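Local coordinates for endoribonuclease L-PSP/chorismate mutase-like domain-containing protein (Shewanella oneidensis, PDB 2OTM), which is of unknown function but belongs to the YjgF-like family of putative endoribonucleases, whose trimeric relatives bind small ligands in clefts between subunits, at residues N75-L80 and L121-E126; Y94-V99 and D114-L119; A22-Y27 and M140-L145. All blocks are in the same frame, centred on the assembly; numbering follows the deposited sequence. Where two conformers were deposited one is given.

Interaction 1 (N75-L80 and L121-E126); sequences NAIAQL and LEIFGE
In I77 a chi1 of -66° sets CG1 anti to the carbonyl carbon, and the nearly extended next torsion, chi2 170°, carries CD1 outward from helix 62-84 to meet F124. A chi1 of -68° in F124 places CG beside its own backbone N. The two side chains slide past each other in opposite directions. What I77 finds is the edge of the ring: its CD1 lies near the ring plane, 4.0 Å from F124 CE1. I77 CG1 is likewise 4.0 Å from F124 CE1, so a single ring carbon rests against the last bond of the isoleucine. The same methyl also comes within 4.5 Å of I123 CG1, a looser touch.

Two helices are thereby packed together at a spot where helix 109-124 is about to finish, since G125 departs from helical geometry with a positive phi. The R9 side chain of helix 6-12 bonds to the I123 carbonyl, and P6 and L10 pack against I123. On the outer side, a salt bridge from E122 to R70 provides a polar link between the same two helices.

Across the segments themselves the attraction is entirely apolar. Dispersion and burial of hydrocarbon hold I77 against its neighbours, giving a contact with little directional preference.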
loop_
_atom_site.group_PDB
_atom_site.type_symbol
_atom_site.label_atom_id
_atom_site.label_comp_id
_atom_site.label_asym_id
_atom_site.label_seq_id
_atom_site.Cartn_x
_atom_site.Cartn_y
_atom_site.Cartn_z
ATOM N N ASN B 75 -14.779 10.297 -8.160
ATOM C CA ASN B 75 -13.657 10.665 -9.035
ATOM C C ASN B 75 -12.913 9.441 -9.554
ATOM O O ASN B 75 -12.639 9.340 -10.741
ATOM C CB ASN B 75 -12.674 11.618 -8.318
ATOM C CG ASN B 75 -13.107 13.073 -8.398
ATOM O OD1 ASN B 75 -12.665 13.802 -9.300
ATOM N ND2 ASN B 75 -14.005 13.489 -7.498
ATOM N N ALA B 76 -12.623 8.489 -8.671
ATOM C CA ALA B 76 -11.982 7.234 -9.066
ATOM C C ALA B 76 -12.801 6.451 -10.101
ATOM O O ALA B 76 -12.242 5.842 -11.006
ATOM C CB ALA B 76 -11.699 6.355 -7.821
ATOM N N ILE B 77 -14.117 6.443 -9.943
ATOM C CA ILE B 77 -15.018 5.765 -10.916
ATOM C C ILE B 77 -14.970 6.482 -12.259
ATOM O O ILE B 77 -14.958 5.848 -13.313
ATOM C CB ILE B 77 -16.455 5.685 -10.366
ATOM C CG1 ILE B 77 -16.468 4.766 -9.125
ATOM C CG2 ILE B 77 -17.430 5.151 -11.428
ATOM C CD1 ILE B 77 -17.793 4.769 -8.297
ATOM N N ALA B 78 -14.894 7.813 -12.235
ATOM C CA ALA B 78 -14.711 8.575 -13.464
ATOM C C ALA B 78 -13.417 8.138 -14.162
ATOM O O ALA B 78 -13.372 7.983 -15.393
ATOM C CB ALA B 78 -14.747 10.098 -13.190
ATOM N N GLN B 79 -12.376 7.896 -13.383
ATOM C CA GLN B 79 -11.099 7.485 -13.943
ATOM C C GLN B 79 -11.237 6.114 -14.605
ATOM O O GLN B 79 -10.713 5.884 -15.689
ATOM C CB GLN B 79 -10.057 7.413 -12.820
ATOM C CG GLN B 79 -8.651 7.066 -13.289
ATOM C CD GLN B 79 -8.104 8.155 -14.142
ATOM O OE1 GLN B 79 -7.707 9.193 -13.625
ATOM N NE2 GLN B 79 -8.114 7.950 -15.462
ATOM N N LEU B 80 -11.959 5.216 -13.946
ATOM C CA LEU B 80 -12.158 3.861 -14.461
ATOM C C LEU B 80 -12.969 3.920 -15.747
ATOM O O LEU B 80 -12.676 3.192 -16.698
ATOM C CB LEU B 80 -12.870 2.975 -13.436
ATOM C CG LEU B 80 -12.105 2.656 -12.146
ATOM C CD1 LEU B 80 -12.985 1.822 -11.249
ATOM C CD2 LEU B 80 -10.770 1.959 -12.444
ATOM N N LEU B 121 -20.304 -0.529 -3.643
ATOM C CA LEU B 121 -21.406 -1.499 -3.582
ATOM C C LEU B 121 -22.672 -0.952 -4.247
ATOM O O LEU B 121 -23.346 -1.675 -4.977
ATOM C CB LEU B 121 -21.667 -1.898 -2.136
ATOM C CG LEU B 121 -20.554 -2.733 -1.481
ATOM C CD1 LEU B 121 -20.760 -2.828 0.017
ATOM C CD2 LEU B 121 -20.466 -4.098 -2.115
ATOM N N GLU B 122 -22.972 0.319 -4.024
ATOM C CA GLU B 122 -24.150 0.958 -4.614
ATOM C C GLU B 122 -24.081 0.964 -6.139
ATOM O O GLU B 122 -25.043 0.635 -6.838
ATOM C CB GLU B 122 -24.232 2.382 -4.103
ATOM C CG GLU B 122 -25.386 3.222 -4.626
ATOM C CD GLU B 122 -25.370 4.638 -4.038
ATOM O OE1 GLU B 122 -24.616 4.895 -3.054
ATOM O OE2 GLU B 122 -26.115 5.484 -4.567
ATOM N N ILE B 123 -22.913 1.279 -6.677
ATOM C CA ILE B 123 -22.784 1.494 -8.093
ATOM C C ILE B 123 -22.478 0.200 -8.845
ATOM O O ILE B 123 -22.991 0.004 -9.964
ATOM C CB ILE B 123 -21.723 2.587 -8.398
ATOM C CG1 ILE B 123 -22.132 3.926 -7.762
ATOM C CG2 ILE B 123 -21.471 2.777 -9.911
ATOM C CD1 ILE B 123 -23.540 4.421 -8.123
ATOM N N PHE B 124 -21.650 -0.671 -8.263
ATOM C CA PHE B 124 -21.241 -1.906 -8.959
ATOM C C PHE B 124 -21.946 -3.155 -8.497
ATOM O O PHE B 124 -21.765 -4.225 -9.091
ATOM C CB PHE B 124 -19.735 -2.108 -8.893
ATOM C CG PHE B 124 -18.977 -1.084 -9.677
ATOM C CD1 PHE B 124 -18.622 0.130 -9.087
ATOM C CD2 PHE B 124 -18.688 -1.292 -11.029
ATOM C CE1 PHE B 124 -17.949 1.106 -9.820
ATOM C CE2 PHE B 124 -18.005 -0.333 -11.763
ATOM C CZ PHE B 124 -17.637 0.873 -11.159
ATOM N N GLY B 125 -22.748 -3.040 -7.452
ATOM C CA GLY B 125 -23.422 -4.203 -6.893
ATOM C C GLY B 125 -22.460 -5.281 -6.456
ATOM O O GLY B 125 -21.449 -5.013 -5.795
ATOM N N GLU B 126 -22.759 -6.525 -6.822
ATOM C CA GLU B 126 -21.906 -7.625 -6.416
ATOM C C GLU B 126 -20.513 -7.476 -6.979
ATOM O O GLU B 126 -19.561 -7.922 -6.349
ATOM C CB GLU B 126 -22.521 -8.987 -6.821
ATOM C CG GLU B 126 -23.705 -9.384 -5.968
ATOM C CD GLU B 126 -23.337 -9.588 -4.502
ATOM O OE1 GLU B 126 -22.543 -10.508 -4.221
ATOM O OE2 GLU B 126 -23.844 -8.840 -3.634
#

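Interaction 2 (Y94-V99 and D114-L119); sequences YRLEGV and DGASDL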
loop_
_atom_site.group_PDB
_atom_site.type_symbol
_atom_site.label_atom_id
_atom_site.label_comp_id
_atom_site.label_asym_id
_atom_site.label_seq_id
_atom_site.Cartn_x
_atom_site.Cartn_y
_atom_site.Cartn_z
ATOM N N TYR B 94 -11.902 -5.219 -7.007
ATOM C CA TYR B 94 -11.504 -6.191 -5.991
ATOM C C TYR B 94 -10.795 -5.565 -4.786
ATOM O O TYR B 94 -10.647 -6.225 -3.749
ATOM C CB TYR B 94 -10.625 -7.314 -6.564
ATOM C CG TYR B 94 -9.334 -6.874 -7.184
ATOM C CD1 TYR B 94 -8.191 -6.753 -6.418
ATOM C CD2 TYR B 94 -9.243 -6.597 -8.546
ATOM C CE1 TYR B 94 -6.992 -6.368 -6.971
ATOM C CE2 TYR B 94 -8.016 -6.175 -9.108
ATOM C CZ TYR B 94 -6.911 -6.096 -8.308
ATOM O OH TYR B 94 -5.716 -5.715 -8.801
ATOM N N ARG B 95 -10.342 -4.318 -4.925
ATOM C CA ARG B 95 -9.573 -3.679 -3.855
ATOM C C ARG B 95 -9.758 -2.169 -3.845
ATOM O O ARG B 95 -9.762 -1.518 -4.891
ATOM C CB ARG B 95 -8.102 -4.007 -4.046
ATOM C CG ARG B 95 -7.147 -3.467 -3.001
ATOM C CD ARG B 95 -7.147 -4.357 -1.846
ATOM N NE ARG B 95 -5.903 -4.344 -1.101
ATOM C CZ ARG B 95 -5.633 -5.223 -0.136
ATOM N NH1 ARG B 95 -6.528 -6.136 0.176
ATOM N NH2 ARG B 95 -4.486 -5.184 0.514
ATOM N N LEU B 96 -9.963 -1.636 -2.641
ATOM C CA LEU B 96 -10.007 -0.202 -2.358
ATOM C C LEU B 96 -8.867 0.079 -1.392
ATOM O O LEU B 96 -8.730 -0.639 -0.414
ATOM C CB LEU B 96 -11.311 0.136 -1.654
ATOM C CG LEU B 96 -11.420 1.433 -0.846
ATOM C CD1 LEU B 96 -11.236 2.632 -1.799
ATOM C CD2 LEU B 96 -12.759 1.476 -0.061
ATOM N N GLU B 97 -8.048 1.104 -1.653
ATOM C CA GLU B 97 -7.014 1.523 -0.694
ATOM C C GLU B 97 -7.197 3.023 -0.476
ATOM O O GLU B 97 -7.183 3.807 -1.419
ATOM C CB GLU B 97 -5.591 1.104 -1.125
ATOM C CG GLU B 97 -5.498 -0.433 -1.383
ATOM C CD GLU B 97 -4.148 -0.984 -1.786
ATOM O OE1 GLU B 97 -3.171 -0.231 -2.039
ATOM O OE2 GLU B 97 -4.071 -2.231 -1.867
ATOM N N GLY B 98 -7.404 3.411 0.778
ATOM C CA GLY B 98 -7.704 4.790 1.137
ATOM C C GLY B 98 -6.772 5.338 2.187
ATOM O O GLY B 98 -6.391 4.615 3.107
ATOM N N VAL B 99 -6.439 6.618 2.052
ATOM C CA VAL B 99 -5.615 7.354 2.983
ATOM C C VAL B 99 -6.405 8.560 3.467
ATOM O O VAL B 99 -7.032 9.271 2.648
ATOM C CB VAL B 99 -4.328 7.928 2.321
ATOM C CG1 VAL B 99 -3.398 8.471 3.375
ATOM C CG2 VAL B 99 -3.604 6.884 1.463
ATOM N N ASP B 114 -15.852 4.073 4.749
ATOM C CA ASP B 114 -17.101 3.467 4.291
ATOM C C ASP B 114 -17.815 4.329 3.266
ATOM O O ASP B 114 -18.635 3.813 2.538
ATOM C CB ASP B 114 -18.062 3.178 5.458
ATOM C CG ASP B 114 -17.704 1.920 6.233
ATOM O OD1 ASP B 114 -16.987 1.043 5.688
ATOM O OD2 ASP B 114 -18.147 1.833 7.403
ATOM N N GLY B 115 -17.529 5.631 3.204
ATOM C CA GLY B 115 -18.075 6.466 2.127
ATOM C C GLY B 115 -17.643 5.927 0.763
ATOM O O GLY B 115 -18.413 5.940 -0.199
ATOM N N ALA B 116 -16.386 5.470 0.679
ATOM C CA ALA B 116 -15.879 4.812 -0.512
ATOM C C ALA B 116 -16.499 3.425 -0.681
ATOM O O ALA B 116 -17.030 3.107 -1.733
ATOM C CB ALA B 116 -14.326 4.702 -0.460
ATOM N N SER B 117 -16.397 2.578 0.332
ATOM C CA SER B 117 -16.881 1.197 0.225
ATOM C C SER B 117 -18.355 1.137 -0.131
ATOM O O SER B 117 -18.743 0.349 -1.000
ATOM C CB SER B 117 -16.586 0.401 1.498
ATOM O OG SER B 117 -15.181 0.242 1.706
ATOM N N ASP B 118 -19.173 1.987 0.506
ATOM C CA ASP B 118 -20.626 1.952 0.259
ATOM C C ASP B 118 -20.926 2.369 -1.176
ATOM O O ASP B 118 -21.853 1.844 -1.783
ATOM C CB ASP B 118 -21.368 2.895 1.210
ATOM C CG ASP B 118 -21.362 2.421 2.650
ATOM O OD1 ASP B 118 -20.986 1.258 2.919
ATOM O OD2 ASP B 118 -21.758 3.215 3.514
ATOM N N LEU B 119 -20.201 3.333 -1.713
ATOM C CA LEU B 119 -20.472 3.761 -3.106
ATOM C C LEU B 119 -20.099 2.652 -4.108
ATOM O O LEU B 119 -20.801 2.412 -5.098
ATOM C CB LEU B 119 -19.735 5.038 -3.443
ATOM C CG LEU B 119 -20.069 5.655 -4.810
ATOM C CD1 LEU B 119 -21.494 6.201 -4.900
ATOM C CD2 LEU B 119 -19.030 6.734 -5.106
#
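The beta-alpha-beta unit formed by strand 92-100, helix 109-124 and strand 131-136 is closed here, where L96 of the first strand presses on A116 and S117 of the helix that crosses over it. The closest CA approach, between L96 CA and S117 CA, is 7.5 Å, and the residues facing L96 there, A116 and S117, are small. L96 holds CG anti to its amide nitrogen (chi1 160°) and turns both methyls toward the helix. CD2 is 3.6 Å from A116 CB and CD1 is 4.0 Å from the same carbon, so the leucine fork straddles the alanine methyl. CD2 also sits 3.2 Å from S117 OG, a snug contact of a methyl with an oxygen. The hydroxyl is hydrogen-bonded to H130 and to R132 of strand 131-136.

On the other face of the strand, just past a classic beta bulge in which Y94 and R95 both lie opposite F151, R95 and E97 form a salt bridge. R95 NE donates to E97 OE2 over 2.9 Å, almost straight at 173°, with the acceptor lying in the guanidinium plane and using its anti lone pair. R95 NH1 goes on to S131 and to the T39 carbonyl of the second subunit, while E97 packs against M133 of the third.

One strand therefore serves two environments: hydrocarbon packing seals it to its helix, whereas the charged pair, helped into orientation by its in-plane bond, faces the trimer interior.

Interaction 3 (A22-Y27 and M140-L145); sequences AALGNY and MPLNSL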
loop_
_atom_site.group_PDB
_atom_site.type_symbol
_atom_site.label_atom_id
_atom_site.label_comp_id
_atom_site.label_asym_id
_atom_site.label_seq_id
_atom_site.Cartn_x
_atom_site.Cartn_y
_atom_site.Cartn_z
ATOM N N ALA B 22 -6.005 15.858 -13.583
ATOM C CA ALA B 22 -4.653 15.613 -14.075
ATOM C C ALA B 22 -3.796 15.044 -12.946
ATOM O O ALA B 22 -4.032 15.332 -11.780
ATOM C CB ALA B 22 -4.033 16.914 -14.571
ATOM N N ALA B 23 -2.803 14.243 -13.308
ATOM C CA ALA B 23 -1.777 13.786 -12.359
ATOM C C ALA B 23 -1.071 14.967 -11.674
ATOM O O ALA B 23 -0.925 16.027 -12.270
ATOM C CB ALA B 23 -0.776 12.899 -13.080
ATOM N N LEU B 24 -0.638 14.782 -10.423
ATOM C CA LEU B 24 0.188 15.764 -9.702
ATOM C C LEU B 24 1.694 15.684 -9.977
ATOM O O LEU B 24 2.474 16.418 -9.384
ATOM C CB LEU B 24 0.002 15.597 -8.190
ATOM C CG LEU B 24 -1.370 15.889 -7.608
ATOM C CD1 LEU B 24 -1.214 15.965 -6.125
ATOM C CD2 LEU B 24 -1.949 17.183 -8.168
ATOM N N GLY B 25 2.105 14.777 -10.847
ATOM C CA GLY B 25 3.511 14.577 -11.135
ATOM C C GLY B 25 3.616 13.748 -12.403
ATOM O O GLY B 25 2.640 13.611 -13.142
ATOM N N ASN B 26 4.779 13.161 -12.643
ATOM C CA ASN B 26 5.062 12.521 -13.933
ATOM C C ASN B 26 4.709 11.037 -13.962
ATOM O O ASN B 26 5.556 10.173 -14.216
ATOM C CB ASN B 26 6.513 12.801 -14.333
ATOM C CG ASN B 26 6.750 14.306 -14.585
ATOM O OD1 ASN B 26 5.886 14.989 -15.154
ATOM N ND2 ASN B 26 7.904 14.827 -14.141
ATOM N N TYR B 27 3.435 10.776 -13.715
ATOM C CA TYR B 27 2.886 9.419 -13.599
ATOM C C TYR B 27 1.534 9.340 -14.320
ATOM O O TYR B 27 0.938 10.366 -14.686
ATOM C CB TYR B 27 2.750 8.985 -12.137
ATOM C CG TYR B 27 1.829 9.830 -11.311
ATOM C CD1 TYR B 27 0.479 9.555 -11.257
ATOM C CD2 TYR B 27 2.309 10.917 -10.579
ATOM C CE1 TYR B 27 -0.396 10.332 -10.503
ATOM C CE2 TYR B 27 1.449 11.710 -9.825
ATOM C CZ TYR B 27 0.098 11.416 -9.790
ATOM O OH TYR B 27 -0.779 12.183 -9.047
HETATM N N MSE B 140 -0.718 15.446 3.473
HETATM C CA MSE B 140 -1.398 14.959 2.270
HETATM C C MSE B 140 -1.132 15.856 1.072
HETATM O O MSE B 140 -1.020 17.061 1.230
HETATM C CB MSE B 140 -2.924 14.909 2.508
HETATM C CG MSE B 140 -3.353 14.066 3.645
HETATM SE SE MSE B 140 -3.177 12.168 3.271
HETATM C CE MSE B 140 -4.760 11.991 2.133
ATOM N N PRO B 141 -1.171 15.289 -0.145
ATOM C CA PRO B 141 -0.992 16.154 -1.310
ATOM C C PRO B 141 -2.149 17.123 -1.356
ATOM O O PRO B 141 -3.283 16.711 -1.059
ATOM C CB PRO B 141 -1.034 15.169 -2.488
ATOM C CG PRO B 141 -0.762 13.812 -1.879
ATOM C CD PRO B 141 -1.466 13.912 -0.555
ATOM N N LEU B 142 -1.860 18.390 -1.643
ATOM C CA LEU B 142 -2.852 19.456 -1.720
ATOM C C LEU B 142 -3.585 19.675 -0.385
ATOM O O LEU B 142 -4.628 20.310 -0.367
ATOM C CB LEU B 142 -3.877 19.173 -2.850
ATOM C CG LEU B 142 -3.350 18.921 -4.290
ATOM C CD1 LEU B 142 -4.476 18.622 -5.272
ATOM C CD2 LEU B 142 -2.580 20.112 -4.778
ATOM N N ASN B 143 -3.042 19.152 0.718
ATOM C CA ASN B 143 -3.737 19.167 1.992
ATOM C C ASN B 143 -5.114 18.535 1.933
ATOM O O ASN B 143 -6.009 18.882 2.741
ATOM C CB ASN B 143 -3.821 20.589 2.538
ATOM C CG ASN B 143 -4.260 20.645 3.988
ATOM O OD1 ASN B 143 -3.960 19.749 4.801
ATOM N ND2 ASN B 143 -4.985 21.714 4.331
ATOM N N SER B 144 -5.286 17.585 1.013
ATOM C CA SER B 144 -6.531 16.860 0.900
ATOM C C SER B 144 -6.859 16.102 2.180
ATOM O O SER B 144 -5.990 15.573 2.856
ATOM C CB SER B 144 -6.472 15.877 -0.265
ATOM O OG SER B 144 -7.743 15.276 -0.530
ATOM N N LEU B 145 -8.136 16.020 2.520
ATOM C CA LEU B 145 -8.546 15.183 3.641
ATOM C C LEU B 145 -8.321 13.704 3.338
ATOM O O LEU B 145 -8.018 12.922 4.238
ATOM C CB LEU B 145 -10.001 15.426 3.966
ATOM C CG LEU B 145 -10.644 14.527 5.002
ATOM C CD1 LEU B 145 -9.979 14.744 6.368
ATOM C CD2 LEU B 145 -12.094 14.908 5.003
#
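A23 CB lies over one face of the Y27 ring, 3.6 Å from its plane and nearer the edge than the centre, while the hydroxyl at the far end of the ring receives the backbone amide of L24, the residue that reaches across to P141 and L142. That bond, from L24 N to Y27 OH, is 2.9 Å long with an N-H...O angle of 162°; it folds the 22-27 loop back on itself and helps to fix the base of the leucine. The P141 ring is met at CB, where L24 CD1 arrives at 3.7 Å, the two side chains crossing at about a right angle. L142 approaches differently. It and L24 extend toward each other tip to tip, with L24 CD1 4.1 Å from L142 CG and L24 CD2 4.1 Å from L142 CD1. An extended chi2 of -167° in L24 lets its two methyls share the work: CD1 serves both partners and CD2 serves L142.

P141 and L142 form the corner of a type II beta turn in the loop between strands 131-136 and 146-153, closed by N143 N bonding to M140 O at 3.0 Å. The opposing loop leads into strand 30-33 and contains an inverse gamma turn centred on N26, whose backbone and side-chain nitrogens bond to D114 and D118 of the third subunit. Y27 packs on R132 of that same subunit. An acetate about 4 Å from the L24 side chain is probably from the crystallisation liquor, though such molecules can mark pockets, perhaps here a YjgF-type cleft between subunits.

Overall arrangement
Along the chain the three contacts are nested: interaction 2 lies inside the loop closed by interaction 1, and that loop inside the one closed by interaction 3. Interactions 1 and 2 have centres about 10 Å apart and are linked through the shared helix 109-124, where I77 CD1 meets L119 CD2 at 3.9 Å. Interaction 3 lies farther out, about 21 Å from interaction 1 and about 18 Å from interaction 2, centre to centre; V99 O and M140 CE, 3.6 Å apart, still connect it to strand 92-100. The first two are core packing of helices and sheet, the third packing of loops, and interactions 2 and 3 both touch the third subunit of the trimer.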